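Local coordinates for T-cell surface glycoprotein YE1/48 (Mus musculus, PDB 1QO3), which serves as an inhibitory receptor on natural killer cells, recognising H-2d class I molecules through its C-type lectin-like domain and so preventing lysis of the cell that bears them, at residues Ser69-Leu74 and Gln122-Ile127; Cys25-Met30 and Cys128-Asp133. The protein carries 1 engineered substitution. All coordinates share one frame; numbering follows the deposited sequence.

Interaction 1. Residues Ser69-Leu74 and Gln122-Ile127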
ATOM      1  N   SER C  69       4.457  -8.289  23.457  1.00 27.53           N
ATOM      2  CA  SER C  69       3.159  -8.440  24.078  1.00 25.69           C
ATOM      3  C   SER C  69       2.816  -7.394  25.144  1.00 22.26           C
ATOM      4  O   SER C  69       3.692  -6.744  25.715  1.00 20.61           O
ATOM      5  CB  SER C  69       3.066  -9.848  24.652  1.00 28.95           C
ATOM      6  OG  SER C  69       3.486 -10.791  23.675  1.00 34.11           O
ATOM      7  N   CYS C  70       1.520  -7.247  25.390  1.00 18.99           N
ATOM      8  CA  CYS C  70       0.992  -6.313  26.376  1.00 15.91           C
ATOM      9  C   CYS C  70      -0.095  -7.022  27.180  1.00 13.96           C
ATOM     10  O   CYS C  70      -0.938  -7.730  26.609  1.00 11.23           O
ATOM     11  CB  CYS C  70       0.354  -5.100  25.684  1.00 15.03           C
ATOM     12  SG  CYS C  70       1.427  -4.187  24.565  1.00 20.74           S
ATOM     13  N   TRP C  71      -0.082  -6.832  28.494  1.00 11.42           N
ATOM     14  CA  TRP C  71      -1.105  -7.422  29.362  1.00 12.40           C
ATOM     15  C   TRP C  71      -2.475  -6.791  29.059  1.00 12.48           C
ATOM     16  O   TRP C  71      -2.575  -5.573  28.872  1.00 12.56           O
ATOM     17  CB  TRP C  71      -0.753  -7.168  30.837  1.00 12.78           C
ATOM     18  CG  TRP C  71       0.266  -8.115  31.438  1.00 12.97           C
ATOM     19  CD1 TRP C  71       1.324  -7.779  32.235  1.00 13.09           C
ATOM     20  CD2 TRP C  71       0.269  -9.548  31.355  1.00 12.99           C
ATOM     21  NE1 TRP C  71       1.983  -8.910  32.659  1.00 12.85           N
ATOM     22  CE2 TRP C  71       1.356 -10.010  32.134  1.00 13.95           C
ATOM     23  CE3 TRP C  71      -0.544 -10.487  30.702  1.00 15.45           C
ATOM     24  CZ2 TRP C  71       1.656 -11.370  32.275  1.00 14.98           C
ATOM     25  CZ3 TRP C  71      -0.250 -11.841  30.840  1.00 16.57           C
ATOM     26  CH2 TRP C  71       0.846 -12.270  31.625  1.00 18.00           C
ATOM     27  N   VAL C  72      -3.518  -7.620  28.977  1.00 12.63           N
ATOM     28  CA  VAL C  72      -4.881  -7.140  28.750  1.00 13.74           C
ATOM     29  C   VAL C  72      -5.772  -7.683  29.870  1.00 14.15           C
ATOM     30  O   VAL C  72      -5.361  -8.579  30.607  1.00 13.37           O
ATOM     31  CB  VAL C  72      -5.442  -7.555  27.352  1.00 16.05           C
ATOM     32  CG1 VAL C  72      -4.802  -6.700  26.271  1.00 15.43           C
ATOM     33  CG2 VAL C  72      -5.176  -9.020  27.082  1.00 17.34           C
ATOM     34  N   GLY C  73      -6.977  -7.133  30.008  1.00 14.16           N
ATOM     35  CA  GLY C  73      -7.873  -7.545  31.080  1.00 15.49           C
ATOM     36  C   GLY C  73      -8.608  -8.868  30.932  1.00 18.17           C
ATOM     37  O   GLY C  73      -9.831  -8.913  31.011  1.00 18.54           O
ATOM     38  N   LEU C  74      -7.865  -9.948  30.729  1.00 18.58           N
ATOM     39  CA  LEU C  74      -8.454 -11.274  30.579  1.00 20.24           C
ATOM     40  C   LEU C  74      -7.575 -12.249  31.345  1.00 21.98           C
ATOM     41  O   LEU C  74      -6.371 -12.340  31.094  1.00 22.48           O
ATOM     42  CB  LEU C  74      -8.503 -11.670  29.102  1.00 20.64           C
ATOM     43  CG  LEU C  74      -9.017 -13.077  28.789  1.00 22.30           C
ATOM     44  CD1 LEU C  74     -10.455 -13.214  29.269  1.00 22.31           C
ATOM     45  CD2 LEU C  74      -8.922 -13.337  27.296  1.00 21.90           C
ATOM     46  N   GLN C 122       4.922 -12.457  35.125  1.00 19.02           N
ATOM     47  CA  GLN C 122       5.868 -11.816  34.205  1.00 19.40           C
ATOM     48  C   GLN C 122       5.484 -10.351  33.969  1.00 19.89           C
ATOM     49  O   GLN C 122       4.327  -9.962  34.165  1.00 19.03           O
ATOM     50  CB  GLN C 122       5.948 -12.597  32.883  1.00 19.23           C
ATOM     51  CG  GLN C 122       6.591 -13.982  33.057  1.00 19.54           C
ATOM     52  CD  GLN C 122       6.654 -14.806  31.773  1.00 20.43           C
ATOM     53  OE1 GLN C 122       5.664 -14.940  31.053  1.00 22.52           O
ATOM     54  NE2 GLN C 122       7.821 -15.379  31.497  1.00 19.13           N
ATOM     55  N   VAL C 123       6.459  -9.536  33.573  1.00 19.09           N
ATOM     56  CA  VAL C 123       6.215  -8.121  33.360  1.00 19.18           C
ATOM     57  C   VAL C 123       6.172  -7.705  31.898  1.00 19.61           C
ATOM     58  O   VAL C 123       7.108  -7.952  31.132  1.00 18.90           O
ATOM     59  CB  VAL C 123       7.260  -7.244  34.124  1.00 19.12           C
ATOM     60  CG1 VAL C 123       7.192  -7.546  35.609  1.00 17.29           C
ATOM     61  CG2 VAL C 123       8.673  -7.506  33.612  1.00 22.54           C
ATOM     62  N   PHE C 124       5.051  -7.092  31.526  1.00 17.00           N
ATOM     63  CA  PHE C 124       4.828  -6.603  30.172  1.00 15.81           C
ATOM     64  C   PHE C 124       4.093  -5.275  30.240  1.00 16.23           C
ATOM     65  O   PHE C 124       3.511  -4.925  31.273  1.00 16.10           O
ATOM     66  CB  PHE C 124       3.969  -7.580  29.363  1.00 14.08           C
ATOM     67  CG  PHE C 124       4.602  -8.927  29.158  1.00 16.84           C
ATOM     68  CD1 PHE C 124       4.532  -9.901  30.148  1.00 13.43           C
ATOM     69  CD2 PHE C 124       5.281  -9.216  27.971  1.00 16.02           C
ATOM     70  CE1 PHE C 124       5.133 -11.153  29.959  1.00 17.37           C
ATOM     71  CE2 PHE C 124       5.885 -10.466  27.772  1.00 17.75           C
ATOM     72  CZ  PHE C 124       5.811 -11.439  28.771  1.00 15.15           C
ATOM     73  N   ILE C 125       4.127  -4.540  29.131  1.00 15.26           N
ATOM     74  CA  ILE C 125       3.433  -3.263  29.002  1.00 14.02           C
ATOM     75  C   ILE C 125       1.975  -3.480  29.415  1.00 14.48           C
ATOM     76  O   ILE C 125       1.454  -4.589  29.274  1.00 12.67           O
ATOM     77  CB  ILE C 125       3.454  -2.803  27.525  1.00 14.77           C
ATOM     78  CG1 ILE C 125       4.883  -2.425  27.116  1.00 15.93           C
ATOM     79  CG2 ILE C 125       2.477  -1.665  27.309  1.00 12.44           C
ATOM     80  CD1 ILE C 125       5.064  -2.277  25.607  1.00 16.40           C
ATOM     81  N   CYS C 126       1.321  -2.439  29.929  1.00 13.58           N
ATOM     82  CA  CYS C 126      -0.089  -2.549  30.310  1.00 13.64           C
ATOM     83  C   CYS C 126      -0.947  -1.766  29.333  1.00 14.25           C
ATOM     84  O   CYS C 126      -0.583  -0.652  28.965  1.00 15.56           O
ATOM     85  CB  CYS C 126      -0.374  -1.913  31.666  1.00 13.68           C
ATOM     86  SG  CYS C 126       0.671  -2.330  33.077  1.00 16.54           S
ATOM     87  N   ILE C 127      -2.080  -2.323  28.911  1.00 13.32           N
ATOM     88  CA  ILE C 127      -2.975  -1.556  28.056  1.00 14.31           C
ATOM     89  C   ILE C 127      -4.194  -1.221  28.924  1.00 15.30           C
ATOM     90  O   ILE C 127      -4.933  -2.119  29.333  1.00 14.99           O
ATOM     91  CB  ILE C 127      -3.472  -2.328  26.813  1.00 14.16           C
ATOM     92  CG1 ILE C 127      -2.299  -2.769  25.938  1.00 10.83           C
ATOM     93  CG2 ILE C 127      -4.376  -1.415  25.983  1.00 12.60           C
ATOM     94  CD1 ILE C 127      -2.748  -3.513  24.681  1.00 11.87           C
TER
HETATM   95  O   HOH W   1       5.947  -5.679  27.104  1.00 17.67           O
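Trp71 and Phe124 meet as a T-shaped pair: the phenyl edge is turned to the five-membered ring of the indole, with the planes at 79° and the centroids 5.3 Å apart. Phe124 CB sits over that same ring as a CH-pi donor, while CD1 lies above the plane nearer the rim, so one bulky residue fills the hollow over the indole with both its stem and its edge. With CG anti to the carbonyl carbon (chi1 -81°), the indole reaches across toward the start of 122-127, where NE1 donates to Gln122 O at 3.0 Å. This oxygen lies in the indole plane, although the N-H approaches from above the carbonyl plane. Ser69 O lies at the ring edge of Phe124, and Ser69 CB touches CD2.

On the face of Cys70, the sulfur rests on the branch of Ile125, SG to CB 3.8 Å, and Cys70 CB fits against Ile127 CG1 at 3.5 Å. Ile127 CD1 fills the gap between Cys70 CB and Val72 CG1. Small cysteine suits a site flanked by two branched isoleucines. The strands run parallel, with Trp71 N bonded to Ile125 O (2.8 Å) and Ile127 N to Trp71 O (3.3 Å). At the N-terminal end of the pairing a water donates to Ser69 O and accepts from Ile125 N. Trp35 meets Trp71 edge-to-face. Tryptophan thus combines broad apolar surface with an N-H satisfied by a main-chain carbonyl.

Interaction 2. Residues Cys25-Met30 and Cys128-Asp133; sequences CYYFVM and CGKRLD
Tyr27 lies beside Cys128 in a hydrogen-bonded antiparallel pair, joined by Tyr27 N to Cys128 O and by Cys128 N to Tyr27 O, both 2.8 Å. Cys25 and Lys130 form the next such pair, through Cys25 N to Lys130 O at 2.8 Å and a return bond from Lys130 N to Cys25 O. Tyr26 and Gly129 form the non-hydrogen-bonded pair between them, CA atoms 4.8 Å apart; glycine puts no side chain beside the Tyr26 ring. The CA-H groups of Gly129 and Tyr26 make contacts with Cys25 O and Cys128 O, which already accept N-H bonds.

The tight part is this four-bond backbone grip together with the buried side chains of Tyr27, Cys128 and Val29. Val29 CG2 touches Cys128 SG at 3.9 Å, and that sulfur is tied by a disulfide to Cys42, so a compact cysteine can serve the core and hold a helix to the sheet. Tyr27, its CG anti to the carbonyl carbon (chi1 -56°), lays its ring edge alongside Cys128 O and reaches Lys130 CB with CE1. Its breadth also covers Leu47 and Val16.

Toward the chain end the contact loosens. Lys130 spends only its methylenes on Tyr27, CD standing 4.0 Å from OH, and its extended chain carries the ammonium group away from the strand of Cys25. Leu132, beyond the paired strand, bends its methyls back to Cys25 SG, which is itself in a disulfide with Cys20. On the other face, Tyr26 OH bonds to Glu57. Such pairing of an N-terminal strand with the C-terminal one, locked by a disulfide to the first helix, is characteristic of the C-type lectin fold.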
ATOM      1  N   CYS C  25     -10.669   4.966  24.471  1.00 13.73           N
ATOM      2  CA  CYS C  25      -9.294   5.429  24.432  1.00 15.57           C
ATOM      3  C   CYS C  25      -8.406   4.372  25.093  1.00 15.40           C
ATOM      4  O   CYS C  25      -8.845   3.625  25.970  1.00 13.00           O
ATOM      5  CB  CYS C  25      -9.156   6.789  25.116  1.00 17.71           C
ATOM      6  SG  CYS C  25     -10.178   8.098  24.353  1.00 20.28           S
ATOM      7  N   TYR C  26      -7.159   4.305  24.649  1.00 15.42           N
ATOM      8  CA  TYR C  26      -6.230   3.309  25.147  1.00 15.63           C
ATOM      9  C   TYR C  26      -4.940   3.940  25.631  1.00 15.33           C
ATOM     10  O   TYR C  26      -4.395   4.830  24.978  1.00 18.87           O
ATOM     11  CB  TYR C  26      -5.930   2.303  24.025  1.00 13.68           C
ATOM     12  CG  TYR C  26      -7.170   1.793  23.311  1.00 14.97           C
ATOM     13  CD1 TYR C  26      -7.922   2.631  22.482  1.00 13.74           C
ATOM     14  CD2 TYR C  26      -7.607   0.476  23.479  1.00 13.59           C
ATOM     15  CE1 TYR C  26      -9.074   2.172  21.841  1.00 13.57           C
ATOM     16  CE2 TYR C  26      -8.761   0.006  22.844  1.00 14.45           C
ATOM     17  CZ  TYR C  26      -9.488   0.857  22.031  1.00 14.73           C
ATOM     18  OH  TYR C  26     -10.641   0.405  21.443  1.00 15.29           O
ATOM     19  N   TYR C  27      -4.447   3.477  26.773  1.00 14.51           N
ATOM     20  CA  TYR C  27      -3.201   4.013  27.316  1.00 14.80           C
ATOM     21  C   TYR C  27      -2.211   2.870  27.524  1.00 15.06           C
ATOM     22  O   TYR C  27      -2.512   1.887  28.197  1.00 13.34           O
ATOM     23  CB  TYR C  27      -3.467   4.740  28.639  1.00 15.28           C
ATOM     24  CG  TYR C  27      -4.498   5.840  28.508  1.00 16.26           C
ATOM     25  CD1 TYR C  27      -5.854   5.533  28.409  1.00 14.30           C
ATOM     26  CD2 TYR C  27      -4.111   7.183  28.387  1.00 17.58           C
ATOM     27  CE1 TYR C  27      -6.805   6.526  28.182  1.00 17.23           C
ATOM     28  CE2 TYR C  27      -5.061   8.196  28.157  1.00 15.45           C
ATOM     29  CZ  TYR C  27      -6.404   7.856  28.054  1.00 18.17           C
ATOM     30  OH  TYR C  27      -7.353   8.822  27.804  1.00 18.67           O
ATOM     31  N   PHE C  28      -1.038   2.998  26.919  1.00 13.45           N
ATOM     32  CA  PHE C  28      -0.011   1.983  27.034  1.00 14.61           C
ATOM     33  C   PHE C  28       1.016   2.410  28.072  1.00 16.39           C
ATOM     34  O   PHE C  28       1.798   3.340  27.848  1.00 14.18           O
ATOM     35  CB  PHE C  28       0.657   1.759  25.675  1.00 16.88           C
ATOM     36  CG  PHE C  28      -0.263   1.159  24.642  1.00 18.32           C
ATOM     37  CD1 PHE C  28      -1.298   1.908  24.090  1.00 19.78           C
ATOM     38  CD2 PHE C  28      -0.109  -0.164  24.241  1.00 17.70           C
ATOM     39  CE1 PHE C  28      -2.168   1.347  23.150  1.00 20.89           C
ATOM     40  CE2 PHE C  28      -0.974  -0.742  23.301  1.00 18.34           C
ATOM     41  CZ  PHE C  28      -2.004   0.018  22.755  1.00 21.00           C
ATOM     42  N   VAL C  29       0.973   1.738  29.223  1.00 17.17           N
ATOM     43  CA  VAL C  29       1.879   1.995  30.336  1.00 19.11           C
ATOM     44  C   VAL C  29       3.165   1.270  29.990  1.00 21.69           C
ATOM     45  O   VAL C  29       3.228   0.040  30.076  1.00 21.59           O
ATOM     46  CB  VAL C  29       1.326   1.407  31.656  1.00 18.77           C
ATOM     47  CG1 VAL C  29       2.234   1.787  32.821  1.00 19.36           C
ATOM     48  CG2 VAL C  29      -0.091   1.904  31.899  1.00 19.15           C
ATOM     49  N   MET C  30       4.191   2.021  29.606  1.00 23.20           N
ATOM     50  CA  MET C  30       5.454   1.404  29.215  1.00 25.93           C
ATOM     51  C   MET C  30       6.300   0.770  30.335  1.00 27.09           C
ATOM     52  O   MET C  30       7.155  -0.068  30.048  1.00 29.60           O
ATOM     53  CB  MET C  30       6.282   2.396  28.392  1.00 23.39           C
ATOM     54  CG  MET C  30       5.531   2.976  27.180  1.00 22.64           C
ATOM     55  SD  MET C  30       4.740   1.763  26.079  1.00 23.02           S
ATOM     56  CE  MET C  30       6.133   1.266  25.023  1.00 25.71           C
ATOM     57  N   CYS C 128      -4.379   0.062  29.234  1.00 14.44           N
ATOM     58  CA  CYS C 128      -5.522   0.497  30.039  1.00 15.78           C
ATOM     59  C   CYS C 128      -6.588   1.093  29.111  1.00 16.24           C
ATOM     60  O   CYS C 128      -6.276   1.865  28.206  1.00 16.67           O
ATOM     61  CB  CYS C 128      -5.101   1.544  31.079  1.00 14.46           C
ATOM     62  SG  CYS C 128      -3.844   1.042  32.321  1.00 16.63           S
ATOM     63  N   GLY C 129      -7.846   0.729  29.341  1.00 17.40           N
ATOM     64  CA  GLY C 129      -8.926   1.227  28.508  1.00 16.16           C
ATOM     65  C   GLY C 129      -9.851   2.219  29.184  1.00 16.96           C
ATOM     66  O   GLY C 129     -10.080   2.157  30.401  1.00 15.10           O
ATOM     67  N   LYS C 130     -10.380   3.144  28.389  1.00 15.94           N
ATOM     68  CA  LYS C 130     -11.299   4.156  28.891  1.00 18.55           C
ATOM     69  C   LYS C 130     -12.485   4.291  27.941  1.00 20.04           C
ATOM     70  O   LYS C 130     -12.318   4.644  26.770  1.00 19.70           O
ATOM     71  CB  LYS C 130     -10.591   5.508  29.022  1.00 18.23           C
ATOM     72  CG  LYS C 130     -11.452   6.584  29.697  1.00 20.91           C
ATOM     73  CD  LYS C 130     -10.709   7.909  29.843  1.00 20.25           C
ATOM     74  CE  LYS C 130     -11.467   8.879  30.762  1.00 23.28           C
ATOM     75  NZ  LYS C 130     -10.679  10.126  31.047  1.00 22.15           N
ATOM     76  N   ARG C 131     -13.682   3.999  28.437  1.00 21.94           N
ATOM     77  CA  ARG C 131     -14.883   4.103  27.610  1.00 24.71           C
ATOM     78  C   ARG C 131     -15.395   5.543  27.638  1.00 27.44           C
ATOM     79  O   ARG C 131     -15.503   6.150  28.701  1.00 26.64           O
ATOM     80  CB  ARG C 131     -15.964   3.138  28.122  1.00 24.71           C
ATOM     81  CG  ARG C 131     -15.533   1.665  28.108  1.00 26.28           C
ATOM     82  CD  ARG C 131     -16.577   0.728  28.724  1.00 26.12           C
ATOM     83  NE  ARG C 131     -16.106  -0.660  28.747  1.00 27.30           N
ATOM     84  CZ  ARG C 131     -16.010  -1.436  27.668  1.00 26.37           C
ATOM     85  NH1 ARG C 131     -16.366  -0.968  26.475  1.00 25.19           N
ATOM     86  NH2 ARG C 131     -15.527  -2.667  27.773  1.00 23.99           N
ATOM     87  N   LEU C 132     -15.686   6.099  26.469  1.00 31.16           N
ATOM     88  CA  LEU C 132     -16.187   7.463  26.402  1.00 36.73           C
ATOM     89  C   LEU C 132     -17.699   7.500  26.601  1.00 40.61           C
ATOM     90  O   LEU C 132     -18.456   6.823  25.900  1.00 40.90           O
ATOM     91  CB  LEU C 132     -15.796   8.107  25.071  1.00 34.69           C
ATOM     92  CG  LEU C 132     -14.279   8.279  24.942  1.00 33.99           C
ATOM     93  CD1 LEU C 132     -13.938   9.024  23.656  1.00 32.55           C
ATOM     94  CD2 LEU C 132     -13.762   9.040  26.151  1.00 31.04           C
ATOM     95  N   ASP C 133     -18.115   8.298  27.576  1.00 46.07           N
ATOM     96  CA  ASP C 133     -19.518   8.454  27.950  1.00 51.36           C
ATOM     97  C   ASP C 133     -20.145   7.100  28.273  1.00 53.05           C
ATOM     98  O   ASP C 133     -20.284   6.797  29.479  1.00 54.17           O
ATOM     99  CB  ASP C 133     -20.310   9.130  26.827  1.00 54.55           C
ATOM    100  CG  ASP C 133     -21.601   9.758  27.327  1.00 58.40           C
ATOM    101  OD1 ASP C 133     -22.209   9.195  28.268  1.00 60.26           O
ATOM    102  OD2 ASP C 133     -22.010  10.807  26.778  1.00 59.92           O
TER

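Strand 124-131 carries both contacts: its first half pairs in parallel with strand 70-77 in interaction 1, and its second half pairs antiparallel with strand 24-30 in interaction 2. The two centres are about 13 Å apart within one mixed sheet. In chain order, 25-30 comes first, then 69-74, then 122-127, which runs straight into 128-133; the loop spanned by interaction 1 therefore falls within the longer one spanned by interaction 2. They also touch directly, with Cys126 O a probable hydrogen-bond partner of Val29 N at 2.9 Å and Ile127 CD1 packing on Phe28 CE2. One strand thus joins the terminal part of the lectin-like domain to its central strands.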